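Local coordinates for sugar ABC transporter, sugar-binding protein (Streptococcus pneumoniae, PDB 2HEU) that probably captures sugars outside the cell, as the extracellular solute-binding protein RafE, and delivers them to an ABC transporter for import, at residues T18-E22 against H304-A308; L62-L67 against E83-W87; P146-F152 against P279-K283; Y180-F185 against D217-I223. The contacts are given in a common frame with arbitrary orientation. Where two conformers were deposited one is given. Residue numbers count along the deposited sequence, not the author numbering.

Contact 1 of 4, residues T18-E22 against H304-A308; sequences TVTIE and HPKEA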
loop_
_atom_site.group_PDB
_atom_site.type_symbol
_atom_site.label_atom_id
_atom_site.label_comp_id
_atom_site.label_asym_id
_atom_site.label_seq_id
_atom_site.Cartn_x
_atom_site.Cartn_y
_atom_site.Cartn_z
ATOM N N THR A 18 -27.326 24.762 11.842
ATOM C CA THR A 18 -26.028 24.176 11.576
ATOM C C THR A 18 -26.264 22.700 11.300
ATOM O O THR A 18 -27.177 22.039 11.896
ATOM C CB THR A 18 -25.024 24.520 12.763
ATOM O OG1 THR A 18 -24.732 25.933 12.832
ATOM C CG2 THR A 18 -23.607 23.657 12.751
ATOM N N VAL A 19 -25.445 22.215 10.364
ATOM C CA VAL A 19 -25.464 20.780 10.019
ATOM C C VAL A 19 -24.206 20.030 10.567
ATOM O O VAL A 19 -23.112 20.598 10.171
ATOM C CB VAL A 19 -25.540 20.701 8.487
ATOM C CG1 VAL A 19 -25.361 19.264 8.040
ATOM C CG2 VAL A 19 -26.929 21.304 8.008
ATOM N N THR A 20 -24.306 18.856 11.396
ATOM C CA THR A 20 -23.159 18.080 11.754
ATOM C C THR A 20 -23.091 16.781 10.977
ATOM O O THR A 20 -24.120 16.003 10.851
ATOM C CB THR A 20 -23.184 17.766 13.260
ATOM O OG1 THR A 20 -23.314 18.973 14.010
ATOM C CG2 THR A 20 -21.909 17.057 13.702
ATOM N N ILE A 21 -21.928 16.489 10.431
ATOM C CA ILE A 21 -21.648 15.237 9.755
ATOM C C ILE A 21 -20.526 14.534 10.475
ATOM O O ILE A 21 -19.745 15.115 11.199
ATOM C CB ILE A 21 -21.283 15.502 8.299
ATOM C CG1 ILE A 21 -20.088 16.386 8.111
ATOM C CG2 ILE A 21 -22.538 16.002 7.494
ATOM C CD1 ILE A 21 -19.507 16.440 6.713
ATOM N N GLU A 22 -20.475 13.205 10.270
ATOM C CA GLU A 22 -19.438 12.354 10.816
ATOM C C GLU A 22 -18.439 11.976 9.757
ATOM O O GLU A 22 -18.799 11.589 8.658
ATOM C CB GLU A 22 -20.037 11.053 11.329
ATOM C CG GLU A 22 -19.019 10.094 11.886
ATOM C CD GLU A 22 -19.489 8.817 12.416
ATOM O OE1 GLU A 22 -20.729 8.674 12.599
ATOM O OE2 GLU A 22 -18.718 7.894 12.705
ATOM N N HIS A 304 -27.213 14.666 4.906
ATOM C CA HIS A 304 -26.494 15.924 4.622
ATOM C C HIS A 304 -25.595 15.751 3.429
ATOM O O HIS A 304 -24.389 15.965 3.567
ATOM C CB HIS A 304 -25.736 16.413 5.862
ATOM C CG HIS A 304 -26.603 16.425 7.100
ATOM N ND1 HIS A 304 -27.756 17.178 7.189
ATOM C CD2 HIS A 304 -26.478 15.790 8.291
ATOM C CE1 HIS A 304 -28.297 16.982 8.372
ATOM N NE2 HIS A 304 -27.546 16.167 9.086
ATOM N N PRO A 305 -26.139 15.414 2.243
ATOM C CA PRO A 305 -25.254 15.114 1.105
ATOM C C PRO A 305 -24.454 16.314 0.682
ATOM O O PRO A 305 -23.298 16.157 0.245
ATOM C CB PRO A 305 -26.210 14.652 0.034
ATOM C CG PRO A 305 -27.521 15.195 0.408
ATOM C CD PRO A 305 -27.556 15.160 1.886
ATOM N N LYS A 306 -24.979 17.556 0.750
ATOM C CA LYS A 306 -24.198 18.682 0.270
ATOM C C LYS A 306 -23.000 18.902 1.179
ATOM O O LYS A 306 -21.882 19.183 0.716
ATOM C CB LYS A 306 -25.056 19.960 0.224
ATOM C CG LYS A 306 -26.154 19.891 -0.895
ATOM C CD LYS A 306 -26.896 21.179 -1.161
ATOM C CE LYS A 306 -27.616 21.717 -0.118
ATOM N NZ LYS A 306 -28.456 20.797 0.626
ATOM N N GLU A 307 -23.190 18.793 2.463
ATOM C CA GLU A 307 -22.144 19.002 3.435
ATOM C C GLU A 307 -21.091 17.902 3.361
ATOM O O GLU A 307 -19.886 18.166 3.431
ATOM C CB GLU A 307 -22.705 19.120 4.830
ATOM C CG GLU A 307 -23.584 20.385 5.052
ATOM C CD GLU A 307 -24.979 20.358 4.487
ATOM O OE1 GLU A 307 -25.472 19.286 4.094
ATOM O OE2 GLU A 307 -25.594 21.364 4.611
ATOM N N ALA A 308 -21.530 16.676 3.186
ATOM C CA ALA A 308 -20.608 15.531 3.037
ATOM C C ALA A 308 -19.717 15.753 1.778
ATOM O O ALA A 308 -18.531 15.545 1.809
ATOM C CB ALA A 308 -21.386 14.224 3.006
#
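Contact between strand 19-24 and the first turn of helix 305-315 is made by van der Waals and CH-pi contacts. Its tightest element is a CH-pi contact: V19 CG1 lies over one face of the H304 imidazole, 3.4 Å from the ring centroid and 20° off the ring normal. I21 sends CG2 to H304 CB (3.6 Å), while its CD1 rests against the helix backbone at E307 O (3.7 Å) and A308 CA (3.9 Å); V19 CG2 meets the E307 carboxylate at OE2 (3.7 Å). The carbonyl T20 O comes within 3.5 Å of the ring carbon H304 CD2. H304 occupies the N-cap position of the helix, and A308 N bonds back to H304 O (3.0 Å). V19 and I21 both point their CB toward the helix, whereas T20 points away. A helix packed this way on a strand of a mixed sheet, late sequence on early, fits the alpha/beta lobe of a periplasmic-binding-protein fold.

Contact 2 of 4, residues L62-L67 against E83-W87; sequences LKTRVL and ELQEW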
loop_
_atom_site.group_PDB
_atom_site.type_symbol
_atom_site.label_atom_id
_atom_site.label_comp_id
_atom_site.label_asym_id
_atom_site.label_seq_id
_atom_site.Cartn_x
_atom_site.Cartn_y
_atom_site.Cartn_z
ATOM N N LEU A 62 -16.849 -0.630 11.635
ATOM C CA LEU A 62 -17.504 -0.216 10.407
ATOM C C LEU A 62 -18.411 -1.291 9.909
ATOM O O LEU A 62 -19.521 -1.023 9.452
ATOM C CB LEU A 62 -16.491 0.229 9.401
ATOM C CG LEU A 62 -17.016 0.819 8.109
ATOM C CD1 LEU A 62 -17.831 2.078 8.360
ATOM C CD2 LEU A 62 -15.848 1.121 7.159
ATOM N N LYS A 63 -17.949 -2.554 9.906
ATOM C CA LYS A 63 -18.797 -3.646 9.487
ATOM C C LYS A 63 -20.047 -3.704 10.322
ATOM O O LYS A 63 -21.172 -3.886 9.782
ATOM C CB LYS A 63 -18.059 -4.964 9.524
ATOM C CG LYS A 63 -16.913 -5.116 8.566
ATOM C CD LYS A 63 -16.160 -6.386 8.724
ATOM C CE LYS A 63 -14.891 -6.525 7.933
ATOM N NZ LYS A 63 -14.160 -7.721 8.485
ATOM N N THR A 64 -19.930 -3.588 11.625
ATOM C CA THR A 64 -21.090 -3.666 12.539
ATOM C C THR A 64 -22.050 -2.563 12.199
ATOM O O THR A 64 -23.287 -2.767 12.168
ATOM C CB THR A 64 -20.636 -3.599 13.968
ATOM O OG1 THR A 64 -19.808 -4.759 14.264
ATOM C CG2 THR A 64 -21.814 -3.515 14.957
ATOM N N ARG A 65 -21.513 -1.352 11.993
ATOM C CA ARG A 65 -22.334 -0.173 11.782
ATOM C C ARG A 65 -23.046 -0.279 10.427
ATOM O O ARG A 65 -24.213 0.073 10.339
ATOM C CB ARG A 65 -21.557 1.129 11.966
ATOM C CG ARG A 65 -21.085 1.365 13.395
ATOM C CD ARG A 65 -20.467 2.680 13.604
ATOM N NE ARG A 65 -21.310 3.794 13.188
ATOM C CZ ARG A 65 -20.914 5.013 13.032
ATOM N NH1 ARG A 65 -19.698 5.359 13.410
ATOM N NH2 ARG A 65 -21.758 5.933 12.591
ATOM N N VAL A 66 -22.329 -0.727 9.394
ATOM C CA VAL A 66 -22.976 -0.831 8.107
ATOM C C VAL A 66 -24.098 -1.839 8.152
ATOM O O VAL A 66 -25.204 -1.620 7.634
ATOM C CB VAL A 66 -21.971 -1.202 6.974
ATOM C CG1 VAL A 66 -22.663 -1.561 5.682
ATOM C CG2 VAL A 66 -21.042 -0.072 6.794
ATOM N N LEU A 67 -23.812 -3.011 8.649
ATOM C CA LEU A 67 -24.862 -3.960 8.548
ATOM C C LEU A 67 -26.080 -3.420 9.445
ATOM O O LEU A 67 -27.245 -3.611 8.994
ATOM C CB LEU A 67 -24.287 -5.365 8.813
ATOM C CG LEU A 67 -23.260 -6.178 7.905
ATOM C CD1 LEU A 67 -23.876 -6.741 6.591
ATOM C CD2 LEU A 67 -21.762 -5.580 7.679
ATOM N N GLU A 83 -14.944 -5.201 1.375
ATOM C CA GLU A 83 -16.053 -4.416 1.889
ATOM C C GLU A 83 -16.399 -3.261 0.965
ATOM O O GLU A 83 -17.579 -3.016 0.745
ATOM C CB GLU A 83 -15.827 -3.898 3.307
ATOM C CG GLU A 83 -15.807 -4.967 4.303
ATOM C CD GLU A 83 -14.621 -5.878 4.261
ATOM O OE1 GLU A 83 -13.477 -5.469 3.801
ATOM O OE2 GLU A 83 -14.847 -7.011 4.793
ATOM N N LEU A 84 -15.431 -2.485 0.509
ATOM C CA LEU A 84 -15.719 -1.406 -0.398
ATOM C C LEU A 84 -16.433 -2.010 -1.613
ATOM O O LEU A 84 -17.446 -1.477 -2.068
ATOM C CB LEU A 84 -14.459 -0.636 -0.730
ATOM C CG LEU A 84 -14.632 0.570 -1.691
ATOM C CD1 LEU A 84 -14.662 0.141 -3.086
ATOM C CD2 LEU A 84 -15.884 1.475 -1.363
ATOM N N GLN A 85 -15.890 -3.095 -2.170
ATOM C CA GLN A 85 -16.493 -3.653 -3.389
ATOM C C GLN A 85 -17.941 -4.050 -3.186
ATOM O O GLN A 85 -18.857 -3.674 -3.935
ATOM C CB GLN A 85 -15.705 -4.891 -3.797
ATOM C CG GLN A 85 -14.320 -4.504 -4.236
ATOM C CD GLN A 85 -13.414 -5.696 -4.372
ATOM O OE1 GLN A 85 -12.191 -5.563 -4.345
ATOM N NE2 GLN A 85 -13.980 -6.859 -4.418
ATOM N N GLU A 86 -18.147 -4.805 -2.147
ATOM C CA GLU A 86 -19.464 -5.388 -1.907
ATOM C C GLU A 86 -20.476 -4.320 -1.475
ATOM O O GLU A 86 -21.636 -4.346 -1.885
ATOM C CB GLU A 86 -19.416 -6.556 -0.986
ATOM C CG GLU A 86 -18.613 -7.728 -1.611
ATOM C CD GLU A 86 -19.207 -8.241 -2.917
ATOM O OE1 GLU A 86 -20.448 -8.393 -2.997
ATOM O OE2 GLU A 86 -18.468 -8.368 -3.901
ATOM N N TRP A 87 -20.049 -3.410 -0.605
ATOM C CA TRP A 87 -20.894 -2.352 -0.146
ATOM C C TRP A 87 -21.274 -1.433 -1.285
ATOM O O TRP A 87 -22.398 -0.950 -1.373
ATOM C CB TRP A 87 -20.311 -1.642 1.076
ATOM C CG TRP A 87 -20.240 -2.460 2.291
ATOM C CD1 TRP A 87 -20.948 -3.648 2.582
ATOM C CD2 TRP A 87 -19.416 -2.233 3.417
ATOM N NE1 TRP A 87 -20.574 -4.113 3.767
ATOM C CE2 TRP A 87 -19.667 -3.269 4.332
ATOM C CE3 TRP A 87 -18.511 -1.253 3.763
ATOM C CZ2 TRP A 87 -19.018 -3.391 5.534
ATOM C CZ3 TRP A 87 -17.874 -1.398 4.965
ATOM C CH2 TRP A 87 -18.135 -2.418 5.836
#
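W87 is the apolar centre, a knob set in the hole formed by L62, K63, V66 and L67 of the neighbouring helix. The two helical segments run nearly parallel, 6° between their directions, as expected of helices joined by a strand (74-76) in the alpha/beta lobe of a solute-binding protein. Their axes stay 12.6 Å apart, a wide gap that the indole bridges. V66 CG1 lies over one face of the indole in a CH-pi contact, 3.8 Å from the centroid of the five-membered ring and 14° off its normal. L62 CD2 instead meets the ring edge, 3.9 Å from W87 CZ3, and L67 CD2 approaches W87 CZ2 at 4.1 Å. Toward the rim, the backbone and aliphatic stem of K63 close the hole, with K63 CA 3.9 Å and K63 CG 4.0 Å from W87 CH2. The end of the K63 side chain forms the polar edge. Its amine also forms a salt bridge with E60, one turn earlier on its own helix, so its attraction to E83 is secondary: K63 NZ and E83 OE2 make a long salt bridge of 3.8 Å, with K63 CE closer to that oxygen, at 3.2 Å.

Contact 3 of 4, residues P146-F152 against P279-K283; sequences PETWDEF and PGKEK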
loop_
_atom_site.group_PDB
_atom_site.type_symbol
_atom_site.label_atom_id
_atom_site.label_comp_id
_atom_site.label_asym_id
_atom_site.label_seq_id
_atom_site.Cartn_x
_atom_site.Cartn_y
_atom_site.Cartn_z
ATOM N N PRO A 146 19.989 -1.591 -8.260
ATOM C CA PRO A 146 19.897 -2.579 -9.394
ATOM C C PRO A 146 18.713 -2.290 -10.269
ATOM O O PRO A 146 17.677 -1.910 -9.798
ATOM C CB PRO A 146 19.754 -3.889 -8.652
ATOM C CG PRO A 146 18.943 -3.508 -7.443
ATOM C CD PRO A 146 19.405 -2.137 -7.003
ATOM N N GLU A 147 18.864 -2.534 -11.557
ATOM C CA GLU A 147 17.754 -2.262 -12.579
ATOM C C GLU A 147 17.313 -3.399 -13.297
ATOM O O GLU A 147 16.464 -3.287 -14.140
ATOM C CB GLU A 147 17.938 -1.393 -13.708
ATOM C CG GLU A 147 19.128 -1.212 -13.756
ATOM C CD GLU A 147 19.292 0.163 -13.480
ATOM O OE1 GLU A 147 19.690 0.869 -14.500
ATOM O OE2 GLU A 147 18.465 0.674 -12.711
ATOM N N THR A 148 17.748 -4.599 -12.915
ATOM C CA THR A 148 17.242 -5.853 -13.421
ATOM C C THR A 148 17.328 -6.920 -12.265
ATOM O O THR A 148 18.081 -6.765 -11.338
ATOM C CB THR A 148 18.049 -6.424 -14.590
ATOM O OG1 THR A 148 19.340 -6.722 -14.153
ATOM C CG2 THR A 148 18.123 -5.450 -15.777
ATOM N N TRP A 149 16.590 -7.997 -12.432
ATOM C CA TRP A 149 16.696 -9.133 -11.537
ATOM C C TRP A 149 18.167 -9.529 -11.422
ATOM O O TRP A 149 18.660 -9.803 -10.292
ATOM C CB TRP A 149 15.923 -10.324 -11.986
ATOM C CG TRP A 149 14.423 -10.181 -12.089
ATOM C CD1 TRP A 149 13.586 -9.303 -11.431
ATOM C CD2 TRP A 149 13.579 -10.967 -12.917
ATOM N NE1 TRP A 149 12.288 -9.533 -11.775
ATOM C CE2 TRP A 149 12.246 -10.583 -12.664
ATOM C CE3 TRP A 149 13.789 -12.059 -13.797
ATOM C CZ2 TRP A 149 11.164 -11.159 -13.298
ATOM C CZ3 TRP A 149 12.692 -12.662 -14.441
ATOM C CH2 TRP A 149 11.426 -12.220 -14.166
ATOM N N ASP A 150 18.864 -9.647 -12.554
ATOM C CA ASP A 150 20.239 -10.155 -12.490
ATOM C C ASP A 150 21.113 -9.152 -11.758
ATOM O O ASP A 150 22.029 -9.577 -11.023
ATOM C CB ASP A 150 20.723 -10.391 -13.932
ATOM C CG ASP A 150 20.187 -11.648 -14.553
ATOM O OD1 ASP A 150 19.392 -12.357 -13.987
ATOM O OD2 ASP A 150 20.618 -11.856 -15.716
ATOM N N GLU A 151 20.920 -7.871 -11.954
ATOM C CA GLU A 151 21.725 -6.896 -11.200
ATOM C C GLU A 151 21.401 -6.970 -9.731
ATOM O O GLU A 151 22.281 -6.752 -8.878
ATOM C CB GLU A 151 21.510 -5.489 -11.652
ATOM C CG GLU A 151 22.105 -5.140 -13.008
ATOM C CD GLU A 151 22.063 -3.712 -13.344
ATOM O OE1 GLU A 151 21.449 -2.913 -12.705
ATOM O OE2 GLU A 151 22.735 -3.270 -14.337
ATOM N N PHE A 152 20.184 -7.294 -9.342
ATOM C CA PHE A 152 19.824 -7.379 -7.894
ATOM C C PHE A 152 20.545 -8.576 -7.250
ATOM O O PHE A 152 21.103 -8.455 -6.176
ATOM C CB PHE A 152 18.309 -7.439 -7.819
ATOM C CG PHE A 152 17.727 -7.154 -6.411
ATOM C CD1 PHE A 152 18.445 -6.743 -5.324
ATOM C CD2 PHE A 152 16.349 -7.323 -6.298
ATOM C CE1 PHE A 152 17.790 -6.466 -4.120
ATOM C CE2 PHE A 152 15.715 -7.048 -5.101
ATOM C CZ PHE A 152 16.444 -6.612 -4.013
ATOM N N PRO A 279 13.219 -4.496 -9.355
ATOM C CA PRO A 279 13.393 -4.520 -10.815
ATOM C C PRO A 279 12.614 -5.596 -11.441
ATOM O O PRO A 279 12.251 -6.612 -10.841
ATOM C CB PRO A 279 14.904 -4.584 -11.032
ATOM C CG PRO A 279 15.290 -5.392 -9.844
ATOM C CD PRO A 279 14.524 -4.826 -8.712
ATOM N N GLY A 280 12.421 -5.392 -12.734
ATOM C CA GLY A 280 11.998 -6.401 -13.597
ATOM C C GLY A 280 13.103 -7.151 -14.274
ATOM O O GLY A 280 14.276 -6.965 -13.953
ATOM N N LYS A 281 12.814 -8.057 -15.236
ATOM C CA LYS A 281 13.886 -8.800 -15.895
ATOM C C LYS A 281 14.749 -7.860 -16.737
ATOM O O LYS A 281 16.005 -7.995 -16.809
ATOM C CB LYS A 281 13.335 -9.899 -16.763
ATOM C CG LYS A 281 14.345 -10.784 -17.476
ATOM C CD LYS A 281 13.596 -11.894 -18.175
ATOM C CE LYS A 281 14.422 -12.883 -18.951
ATOM N NZ LYS A 281 13.483 -13.934 -19.636
ATOM N N GLU A 282 14.055 -6.959 -17.411
ATOM C CA GLU A 282 14.594 -6.038 -18.359
ATOM C C GLU A 282 14.550 -4.653 -17.630
ATOM O O GLU A 282 13.741 -4.315 -16.845
ATOM C CB GLU A 282 13.828 -6.048 -19.696
ATOM C CG GLU A 282 13.649 -7.353 -20.373
ATOM C CD GLU A 282 14.944 -7.990 -20.778
ATOM O OE1 GLU A 282 16.022 -7.368 -20.885
ATOM O OE2 GLU A 282 14.950 -9.233 -21.031
ATOM N N LYS A 283 15.441 -3.765 -18.092
ATOM C CA LYS A 283 15.387 -2.368 -17.657
ATOM C C LYS A 283 14.192 -1.658 -18.096
ATOM O O LYS A 283 13.643 -1.920 -19.145
ATOM C CB LYS A 283 16.558 -1.680 -18.181
ATOM C CG LYS A 283 17.813 -2.362 -17.673
ATOM C CD LYS A 283 18.958 -1.757 -18.280
ATOM C CE LYS A 283 20.269 -2.598 -17.473
ATOM N NZ LYS A 283 21.493 -2.021 -17.986
HETATM O O HOH W 1 13.549 -3.194 -14.322
HETATM O O HOH W 2 22.091 -0.844 -15.481
HETATM O O HOH W 3 17.399 -9.849 -15.137
HETATM O O HOH W 4 22.950 -4.151 -16.701
#
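One direct hydrogen bond joins the backbones: W149 N, in the first turn of the helix, donates to G280 O at 3.0 Å. T148 CA adds a CA-H...O contact to the same G280 O (3.2 Å). Four waters extend the polar network. Water 1 donates to E147 O and E282 O and accepts from G280 N, water 3 links D150 N to K281 O, and waters 2 and 4 both connect E151 OE2 with K283 NZ, which stand 4.1 Å apart, beyond salt-bridge range. T148 is the N-cap of the helix: its OG1 accepts from E151 N (2.9 Å), and E151 OE1 in return accepts from E147 N, one residue before the N-cap (2.9 Å). The loop after strand 273-276 thus runs along a capped helix N-terminus in the lobe of the solute-binding protein that holds the three-stranded sheet. Packing completes the contact. P279 wedges against the turn, its CB 3.4 Å from T148 N, and its CD meets F152 CD2 at 3.9 Å. K281 CB lies over one face of the W149 indole, 3.7 Å from the six-membered ring centroid, a CH-pi contact; P279 O sits at the indole edge, 3.1 Å from W149 CD1, while W149 NE1 is hydrogen-bonded to T187. At the exposed end, T148 CG2 touches K283 CG at 3.6 Å.

Contact 4 of 4, residues Y180-F185 against D217-I223; sequences YNQLAF and DIKVMDI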
loop_
_atom_site.group_PDB
_atom_site.type_symbol
_atom_site.label_atom_id
_atom_site.label_comp_id
_atom_site.label_asym_id
_atom_site.label_seq_id
_atom_site.Cartn_x
_atom_site.Cartn_y
_atom_site.Cartn_z
ATOM N N TYR A 180 6.905 -8.035 -1.725
ATOM C CA TYR A 180 8.056 -8.564 -2.442
ATOM C C TYR A 180 7.594 -9.657 -3.419
ATOM O O TYR A 180 7.946 -9.636 -4.596
ATOM C CB TYR A 180 9.092 -9.067 -1.468
ATOM C CG TYR A 180 10.389 -9.462 -2.127
ATOM C CD1 TYR A 180 11.465 -8.612 -2.208
ATOM C CD2 TYR A 180 10.546 -10.711 -2.706
ATOM C CE1 TYR A 180 12.630 -8.964 -2.864
ATOM C CE2 TYR A 180 11.690 -11.092 -3.366
ATOM C CZ TYR A 180 12.731 -10.219 -3.446
ATOM O OH TYR A 180 13.901 -10.514 -4.104
ATOM N N ASN A 181 6.857 -10.624 -2.910
ATOM C CA ASN A 181 6.452 -11.743 -3.765
ATOM C C ASN A 181 5.374 -11.322 -4.746
ATOM O O ASN A 181 5.325 -11.818 -5.880
ATOM C CB ASN A 181 6.073 -12.944 -2.927
ATOM C CG ASN A 181 6.096 -14.258 -3.733
ATOM O OD1 ASN A 181 6.725 -14.297 -4.815
ATOM N ND2 ASN A 181 5.480 -15.277 -3.191
ATOM N N GLN A 182 4.484 -10.414 -4.360
ATOM C CA GLN A 182 3.534 -9.910 -5.376
ATOM C C GLN A 182 4.285 -9.277 -6.524
ATOM O O GLN A 182 3.896 -9.464 -7.687
ATOM C CB GLN A 182 2.534 -8.941 -4.749
ATOM C CG GLN A 182 1.596 -9.622 -3.796
ATOM C CD GLN A 182 0.402 -8.778 -3.423
ATOM O OE1 GLN A 182 0.057 -7.818 -4.116
ATOM N NE2 GLN A 182 -0.244 -9.147 -2.347
ATOM N N LEU A 183 5.337 -8.536 -6.253
ATOM C CA LEU A 183 6.143 -7.871 -7.296
ATOM C C LEU A 183 7.007 -8.887 -8.069
ATOM O O LEU A 183 7.258 -8.678 -9.261
ATOM C CB LEU A 183 6.939 -6.745 -6.729
ATOM C CG LEU A 183 6.087 -5.544 -6.323
ATOM C CD1 LEU A 183 6.871 -4.573 -5.438
ATOM C CD2 LEU A 183 5.551 -4.848 -7.522
ATOM N N ALA A 184 7.437 -9.961 -7.416
ATOM C CA ALA A 184 8.076 -11.059 -8.147
ATOM C C ALA A 184 7.133 -11.578 -9.206
ATOM O O ALA A 184 7.480 -11.699 -10.398
ATOM C CB ALA A 184 8.474 -12.154 -7.156
ATOM N N PHE A 185 5.876 -11.897 -8.830
ATOM C CA PHE A 185 4.931 -12.380 -9.818
ATOM C C PHE A 185 4.584 -11.310 -10.815
ATOM O O PHE A 185 4.414 -11.623 -12.021
ATOM C CB PHE A 185 3.662 -12.922 -9.167
ATOM C CG PHE A 185 3.818 -14.297 -8.587
ATOM C CD1 PHE A 185 3.776 -14.545 -7.228
ATOM C CD2 PHE A 185 3.978 -15.394 -9.432
ATOM C CE1 PHE A 185 3.923 -15.828 -6.712
ATOM C CE2 PHE A 185 4.137 -16.670 -8.951
ATOM C CZ PHE A 185 4.093 -16.895 -7.575
ATOM N N ASP A 217 9.462 -16.429 -10.692
ATOM C CA ASP A 217 9.119 -16.056 -9.306
ATOM C C ASP A 217 10.152 -16.632 -8.327
ATOM O O ASP A 217 10.566 -15.939 -7.405
ATOM C CB ASP A 217 7.730 -16.598 -8.977
ATOM C CG ASP A 217 7.372 -16.379 -7.532
ATOM O OD1 ASP A 217 7.135 -15.124 -7.263
ATOM O OD2 ASP A 217 7.352 -17.279 -6.713
ATOM N N ILE A 218 10.551 -17.895 -8.500
ATOM C CA ILE A 218 11.527 -18.510 -7.650
ATOM C C ILE A 218 12.855 -17.816 -7.761
ATOM O O ILE A 218 13.542 -17.611 -6.768
ATOM C CB ILE A 218 11.573 -20.012 -7.976
ATOM C CG1 ILE A 218 10.291 -20.685 -7.461
ATOM C CG2 ILE A 218 12.841 -20.646 -7.394
ATOM C CD1 ILE A 218 10.048 -22.081 -7.994
ATOM N N LYS A 219 13.264 -17.420 -8.977
ATOM C CA LYS A 219 14.488 -16.664 -9.166
ATOM C C LYS A 219 14.460 -15.386 -8.319
ATOM O O LYS A 219 15.428 -15.066 -7.599
ATOM C CB LYS A 219 14.681 -16.323 -10.630
ATOM C CG LYS A 219 15.853 -15.448 -10.958
ATOM C CD LYS A 219 15.895 -15.092 -12.426
ATOM C CE LYS A 219 16.937 -14.099 -12.854
ATOM N NZ LYS A 219 18.293 -14.593 -12.700
ATOM N N VAL A 220 13.380 -14.647 -8.374
ATOM C CA VAL A 220 13.283 -13.381 -7.608
ATOM C C VAL A 220 13.287 -13.682 -6.097
ATOM O O VAL A 220 13.981 -13.025 -5.305
ATOM C CB VAL A 220 12.108 -12.556 -8.058
ATOM C CG1 VAL A 220 12.015 -11.270 -7.222
ATOM C CG2 VAL A 220 12.215 -12.201 -9.530
ATOM N N MET A 221 12.510 -14.681 -5.657
ATOM C CA MET A 221 12.524 -15.074 -4.253
ATOM C C MET A 221 13.898 -15.526 -3.812
ATOM O O MET A 221 14.297 -15.273 -2.645
ATOM C CB MET A 221 11.493 -16.171 -3.981
ATOM C CG MET A 221 10.055 -15.716 -4.005
ATOM S SD MET A 221 9.658 -14.349 -2.903
ATOM C CE MET A 221 10.330 -14.954 -1.343
ATOM N N ASP A 222 14.655 -16.194 -4.691
ATOM C CA ASP A 222 15.950 -16.694 -4.340
ATOM C C ASP A 222 16.978 -15.632 -4.087
ATOM O O ASP A 222 18.005 -15.899 -3.470
ATOM C CB ASP A 222 16.469 -17.719 -5.385
ATOM C CG ASP A 222 15.910 -19.083 -5.194
ATOM O OD1 ASP A 222 15.373 -19.408 -4.119
ATOM O OD2 ASP A 222 16.050 -19.922 -6.133
ATOM N N ILE A 223 16.721 -14.381 -4.505
ATOM C CA ILE A 223 17.616 -13.281 -4.115
ATOM C C ILE A 223 17.719 -13.188 -2.603
ATOM O O ILE A 223 18.752 -12.870 -2.041
ATOM C CB ILE A 223 17.126 -11.965 -4.763
ATOM C CG1 ILE A 223 17.216 -12.061 -6.284
ATOM C CG2 ILE A 223 17.900 -10.760 -4.245
ATOM C CD1 ILE A 223 16.535 -10.934 -7.062
#
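A tyrosine hydroxyl reaches a helix backbone here: Y180 OH donates to V220 O at 2.8 Å, near the C-terminal end of helix 212-222. The same carbonyl also accepts from I223 N within the turn (3.2 Å). The two helical segments cross at 142°, largely antiparallel, with axes 8.9 Å apart at closest approach. The backbones come nearest at A184 and D217, whose CA atoms are 5.2 Å apart; the small A184 side chain allows this, and its CB packs on V220 CG1 (3.7 Å) and D217 OD1 (3.3 Å). Around the tyrosine, M221 SD lies at the ring edge, 4.9 Å from the centroid, a Met-aromatic contact, and Y180 CE2 touches V220 CG1 at 3.9 Å. At the other end D217 lies over one face of the F185 ring: CB is 4.0 Å from the centroid, a CH-pi contact, and D217 CG is 3.3 Å from F185 CZ. Helices 149-161, 370-382 and 385-396 pack against the pair, through W149, T376 and M388 among others. All eight touching residues are buried, so the D217 carboxylate, set against A184 CB and the F185 face, and the Y180 hydroxyl, paired with V220 O, build polar groups into a buried interface.

Overall arrangement
The four contacts fall into two pairs in the two-lobed architecture expected of this family. Contacts 1 and 2, centres 21 Å apart, share the lobe with the five-stranded mixed sheet and are joined by the E22–R65 salt bridge. Contacts 3 and 4, centres 12 Å apart, belong to the other lobe; D150 pairs with K219, and W149 packs on V220. Between pairs, centres lie 34 to 51 Å apart. Along the chain, contact 1 encloses the others, contact 2 closes before contact 3 opens, and contact 4 is nested within contact 3. The chain leaves the first lobe, builds much of the second, returns at 304-308 and later crosses again, consistent with lobes able to close around a sugar.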